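Local coordinates for glycosyl transferase, group 1 family protein (Staphylococcus aureus, PDB 4WAC) that belongs to the group 1 glycosyl transferases and carries the GT-B fold together with a large antiparallel beta-sheet domain, at residues R145-S150 with K159-V164; A426-Y431 with L445-N450. All coordinates share one frame; numbering follows the deposited sequence.

How the contacts relate
Contact 1 and contact 2 belong to different parts of the chain, on opposite sides of its centre, with their own centres about 51 Å apart and their nearest atoms about 38 Å apart. Contact 1 (145-150 with 159-164) pairs the two strands of a hairpin within the long antiparallel sheet and lies beside other subunits of the assembly. Contact 2 (426-431 with 445-450) is in the C-terminal parallel sheet of the GT-B fold, where no other protein chain touches it; a 1,2-ethanediol molecule, probably from the crystallisation liquor, sits there. They follow one another along the chain: first a hairpin, then a beta-alpha-beta crossover.

Contact 1 of 2, residues R145-S150 with K159-V164; sequences RIERFS and KETFNV
The guanidinium of Arg145 lies flat over one face of the Phe162 ring, centres 3.7 Å apart and planes at 14°, a cation-pi stack to which Arg145 CD adds a CH-pi contact. At the ring's edge, near its plane, come the Ile146 backbone and Arg148 CB, the latter 3.6 Å from Phe162 CE1. Arg145 gets there with CG anti to its own N (chi1 177°) and a bend at chi3 that folds the guanidinium over the ring; Asp138 and Asn166 hold its nitrogens. On the face that carries Glu147, Lys159 runs alongside Phe149 and lays CG over one face of that ring, 4.1 Å from the centroid, while CD rides over the CE2-CZ side, 3.4 Å from Phe149 CZ. Two further bends bring Lys159 NZ 2.8 Å from Glu147 OE2, a salt bridge met on the anti side and 26° out of the carboxylate plane. Antiparallel pairing underlies both faces: Arg148 and Glu160 exchange two backbone bonds, and Phe162 N donates to Ile146 O at 2.8 Å. Arg100 takes the other oxygen of buried Glu147; both positive charges would probably favour its ionised form, and the Lys159 ammonium also ties the hairpin to Thr123 of a second subunit.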
# COMPACT_ATOMS: atom_id res chain seq x y z
N ARG A 145 4.40 -13.81 6.16
CA ARG A 145 4.82 -13.97 7.55
C ARG A 145 4.04 -13.02 8.49
O ARG A 145 3.97 -11.82 8.23
CB ARG A 145 6.34 -13.69 7.66
CG ARG A 145 6.82 -13.77 9.10
CD ARG A 145 8.31 -13.74 9.21
NE ARG A 145 8.86 -12.48 8.72
CZ ARG A 145 10.14 -12.16 8.82
NH1 ARG A 145 10.54 -10.99 8.35
NH2 ARG A 145 11.00 -13.01 9.38
N ILE A 146 3.47 -13.54 9.58
CA ILE A 146 2.82 -12.69 10.56
C ILE A 146 3.54 -12.64 11.91
O ILE A 146 3.47 -11.63 12.62
CB ILE A 146 1.37 -13.13 10.83
CG1 ILE A 146 1.31 -14.64 11.10
CG2 ILE A 146 0.45 -12.69 9.71
CD1 ILE A 146 -0.04 -15.08 11.66
N GLU A 147 4.20 -13.74 12.27
CA GLU A 147 4.82 -13.86 13.58
C GLU A 147 6.17 -14.55 13.52
O GLU A 147 6.39 -15.45 12.69
CB GLU A 147 3.89 -14.62 14.52
CG GLU A 147 2.74 -13.75 15.03
CD GLU A 147 1.86 -14.50 16.01
OE1 GLU A 147 1.63 -15.70 15.76
OE2 GLU A 147 1.51 -13.90 17.06
N ARG A 148 7.07 -14.16 14.42
CA ARG A 148 8.29 -14.95 14.64
C ARG A 148 8.52 -15.21 16.10
O ARG A 148 8.57 -14.26 16.91
CB ARG A 148 9.54 -14.25 14.06
CG ARG A 148 10.84 -14.90 14.58
CD ARG A 148 12.08 -14.28 13.97
NE ARG A 148 12.27 -14.77 12.62
CZ ARG A 148 13.33 -14.53 11.84
NH1 ARG A 148 14.35 -13.79 12.26
NH2 ARG A 148 13.36 -15.05 10.62
N PHE A 149 8.64 -16.48 16.46
CA PHE A 149 9.04 -16.83 17.83
C PHE A 149 10.54 -17.07 17.88
O PHE A 149 11.05 -17.91 17.12
CB PHE A 149 8.31 -18.09 18.32
CG PHE A 149 6.83 -17.90 18.59
CD1 PHE A 149 5.88 -18.06 17.56
CD2 PHE A 149 6.37 -17.55 19.87
CE1 PHE A 149 4.49 -17.90 17.82
CE2 PHE A 149 4.99 -17.38 20.14
CZ PHE A 149 4.06 -17.57 19.11
N SER A 150 11.25 -16.38 18.78
CA SER A 150 12.69 -16.62 18.96
C SER A 150 13.01 -17.41 20.19
O SER A 150 12.50 -17.12 21.28
CB SER A 150 13.47 -15.32 19.02
OG SER A 150 13.46 -14.69 17.74
N LYS A 159 8.64 -12.85 20.92
CA LYS A 159 7.71 -13.01 19.79
C LYS A 159 7.57 -11.69 19.08
O LYS A 159 7.32 -10.65 19.72
CB LYS A 159 6.33 -13.47 20.23
CG LYS A 159 5.36 -13.59 19.04
CD LYS A 159 3.98 -14.19 19.43
CE LYS A 159 3.02 -13.15 20.09
NZ LYS A 159 2.41 -12.16 19.12
N GLU A 160 7.72 -11.73 17.76
CA GLU A 160 7.56 -10.54 16.95
C GLU A 160 6.40 -10.64 15.96
O GLU A 160 6.11 -11.71 15.40
CB GLU A 160 8.85 -10.25 16.18
CG GLU A 160 9.95 -9.76 17.10
CD GLU A 160 11.28 -9.68 16.37
OE1 GLU A 160 11.71 -10.73 15.82
OE2 GLU A 160 11.84 -8.55 16.30
N THR A 161 5.74 -9.51 15.74
CA THR A 161 4.63 -9.47 14.81
C THR A 161 4.99 -8.64 13.60
O THR A 161 5.60 -7.56 13.72
CB THR A 161 3.40 -8.90 15.51
OG1 THR A 161 3.09 -9.73 16.63
CG2 THR A 161 2.15 -8.82 14.55
N PHE A 162 4.57 -9.09 12.43
CA PHE A 162 4.98 -8.45 11.19
C PHE A 162 3.78 -7.85 10.48
O PHE A 162 2.73 -8.44 10.49
CB PHE A 162 5.68 -9.47 10.30
CG PHE A 162 6.98 -9.96 10.88
CD1 PHE A 162 7.00 -11.02 11.77
CD2 PHE A 162 8.17 -9.31 10.58
CE1 PHE A 162 8.19 -11.45 12.34
CE2 PHE A 162 9.39 -9.76 11.14
CZ PHE A 162 9.39 -10.82 12.01
N ASN A 163 3.97 -6.70 9.84
CA ASN A 163 2.92 -6.05 9.11
C ASN A 163 2.91 -6.50 7.63
O ASN A 163 3.65 -7.43 7.25
CB ASN A 163 3.05 -4.52 9.23
CG ASN A 163 4.25 -3.94 8.50
OD1 ASN A 163 5.01 -4.66 7.86
ND2 ASN A 163 4.42 -2.63 8.59
N VAL A 164 2.12 -5.82 6.79
CA VAL A 164 1.96 -6.26 5.40
C VAL A 164 3.29 -6.14 4.62
O VAL A 164 3.52 -6.90 3.67
CB VAL A 164 0.87 -5.47 4.63
CG1 VAL A 164 -0.50 -5.82 5.16
CG2 VAL A 164 1.12 -3.92 4.66
O HOH W 1 4.16 -10.20 6.44
O HOH W 2 11.11 -13.08 17.64

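Contact 2 of 2, residues A426-Y431 with L445-N450; sequences AFDIKY and LIENHN. With EDO (1,2-ethanediol), chain E.
Phe427 and Asn448 make the tight part. The backbone O of Asn448 stands 3.1 Å above the plane of the Phe427 ring, over its centre, while Ile446 CD1 comes in at the ring's edge, 3.3 Å from CE1. The amide of Asn448 is turned nearly perpendicular to the ring, 88° between planes, and its OD1 approaches Phe427 CD2 at 3.0 Å. That oxygen, also near Ile429 CG2, is buried and has no hydrogen-bonding partner in the model. A chi1 of 154°, with CG roughly opposite the backbone N, sends the Asn448 amide across to Phe427 and Ile429. Two backbone bonds continue the parallel pairing: Ile446 N to Ala426 O at 3.2 Å and Asp428 N to Ile446 O at 2.8 Å.

The other side is looser and acidic. Asp428, at the centre of an inverse gamma turn, puts OD2 beside Leu445 CD1. Exposed Glu447 brings OE2 within 2.9 Å of Asp428 O, two acceptors without a hydrogen bond, and secondarily 4.2 Å from Asp428 OD2; both may raise the proton affinity of Glu447. Here 1,2-ethanediol donates from O1 to Asp428 O at 2.7 Å.

Strands 424-427 and 443-446 are joined by a beta-alpha-beta crossover through helix 433-436. Helix 451-461, N-capped by Asn450, covers Phe427 and Ile446 with Met454, and strand 400-403 flanks 424-427 within the sheet.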
# COMPACT_ATOMS: atom_id res chain seq x y z
N ALA A 426 49.86 13.64 13.50
CA ALA A 426 48.45 13.92 13.31
C ALA A 426 48.10 15.40 13.25
O ALA A 426 48.83 16.28 13.76
CB ALA A 426 47.65 13.28 14.40
N PHE A 427 46.96 15.65 12.61
CA PHE A 427 46.37 16.98 12.53
C PHE A 427 46.23 17.67 13.89
O PHE A 427 45.95 17.01 14.89
CB PHE A 427 45.00 16.90 11.86
CG PHE A 427 45.04 16.50 10.42
CD1 PHE A 427 46.20 16.63 9.67
CD2 PHE A 427 43.90 16.00 9.80
CE1 PHE A 427 46.22 16.26 8.32
CE2 PHE A 427 43.91 15.64 8.47
CZ PHE A 427 45.07 15.76 7.73
N ASP A 428 46.45 18.98 13.93
CA ASP A 428 46.19 19.76 15.13
C ASP A 428 44.71 20.17 15.11
O ASP A 428 44.34 21.25 14.66
CB ASP A 428 47.13 20.98 15.22
CG ASP A 428 47.10 21.68 16.60
OD1 ASP A 428 46.51 21.15 17.57
OD2 ASP A 428 47.69 22.78 16.71
N ILE A 429 43.86 19.26 15.59
CA ILE A 429 42.41 19.44 15.62
C ILE A 429 41.88 19.49 17.06
O ILE A 429 42.62 19.21 18.01
CB ILE A 429 41.66 18.31 14.85
CG1 ILE A 429 42.28 16.93 15.12
CG2 ILE A 429 41.62 18.59 13.34
CD1 ILE A 429 41.61 16.13 16.23
N LYS A 430 40.61 19.84 17.21
CA LYS A 430 39.98 19.81 18.52
C LYS A 430 39.00 18.62 18.67
O LYS A 430 38.21 18.33 17.76
CB LYS A 430 39.26 21.13 18.81
CG LYS A 430 38.23 21.52 17.80
CD LYS A 430 37.58 22.82 18.21
CE LYS A 430 38.64 23.87 18.51
NZ LYS A 430 38.00 25.11 19.02
N TYR A 431 39.07 17.94 19.81
CA TYR A 431 40.02 18.27 20.86
C TYR A 431 40.94 17.09 21.15
O TYR A 431 40.66 15.97 20.73
CB TYR A 431 39.28 18.67 22.13
CG TYR A 431 38.18 19.70 21.93
CD1 TYR A 431 36.89 19.32 21.60
CD2 TYR A 431 38.43 21.05 22.13
CE1 TYR A 431 35.87 20.27 21.46
CE2 TYR A 431 37.43 22.00 21.98
CZ TYR A 431 36.15 21.61 21.65
OH TYR A 431 35.17 22.57 21.51
N LEU A 445 52.63 17.51 15.27
CA LEU A 445 51.32 18.09 14.99
C LEU A 445 51.46 18.94 13.73
O LEU A 445 52.42 19.71 13.61
CB LEU A 445 50.82 18.93 16.16
CG LEU A 445 51.57 20.20 16.57
CD1 LEU A 445 50.81 21.48 16.19
CD2 LEU A 445 51.78 20.14 18.05
N ILE A 446 50.53 18.79 12.79
CA ILE A 446 50.55 19.60 11.57
C ILE A 446 49.33 20.49 11.62
O ILE A 446 48.41 20.21 12.38
CB ILE A 446 50.53 18.73 10.29
CG1 ILE A 446 49.10 18.60 9.73
CG2 ILE A 446 51.09 17.35 10.62
CD1 ILE A 446 49.02 18.04 8.33
N GLU A 447 49.28 21.56 10.84
CA GLU A 447 48.00 22.23 10.79
C GLU A 447 47.17 21.69 9.65
O GLU A 447 47.63 21.53 8.52
CB GLU A 447 48.14 23.76 10.73
CG GLU A 447 47.65 24.32 12.03
CD GLU A 447 46.18 24.01 12.23
OE1 GLU A 447 45.32 24.69 11.62
OE2 GLU A 447 45.89 23.03 12.96
N ASN A 448 45.89 21.53 10.00
CA ASN A 448 45.08 20.37 9.69
C ASN A 448 44.83 20.08 8.21
O ASN A 448 44.51 18.94 7.84
CB ASN A 448 43.79 20.55 10.54
CG ASN A 448 42.55 19.86 9.98
OD1 ASN A 448 42.41 18.64 10.07
ND2 ASN A 448 41.60 20.66 9.50
N HIS A 449 45.05 21.07 7.35
CA HIS A 449 44.84 20.90 5.91
C HIS A 449 46.10 20.64 5.07
O HIS A 449 46.02 20.18 3.92
CB HIS A 449 44.10 22.13 5.37
CG HIS A 449 42.72 22.27 5.91
ND1 HIS A 449 42.22 23.45 6.43
CD2 HIS A 449 41.73 21.35 6.05
CE1 HIS A 449 40.98 23.25 6.85
NE2 HIS A 449 40.66 21.99 6.63
N ASN A 450 47.26 20.91 5.65
CA ASN A 450 48.51 20.81 4.93
C ASN A 450 49.01 19.35 4.91
O ASN A 450 49.90 19.00 5.69
CB ASN A 450 49.53 21.76 5.57
CG ASN A 450 50.75 21.98 4.72
OD1 ASN A 450 51.03 21.21 3.81
ND2 ASN A 450 51.49 23.05 5.01
C1 EDO E . 42.90 23.50 17.51
O1 EDO E . 42.88 23.02 16.15
C2 EDO E . 44.18 24.28 17.82
O2 EDO E . 44.47 25.19 16.76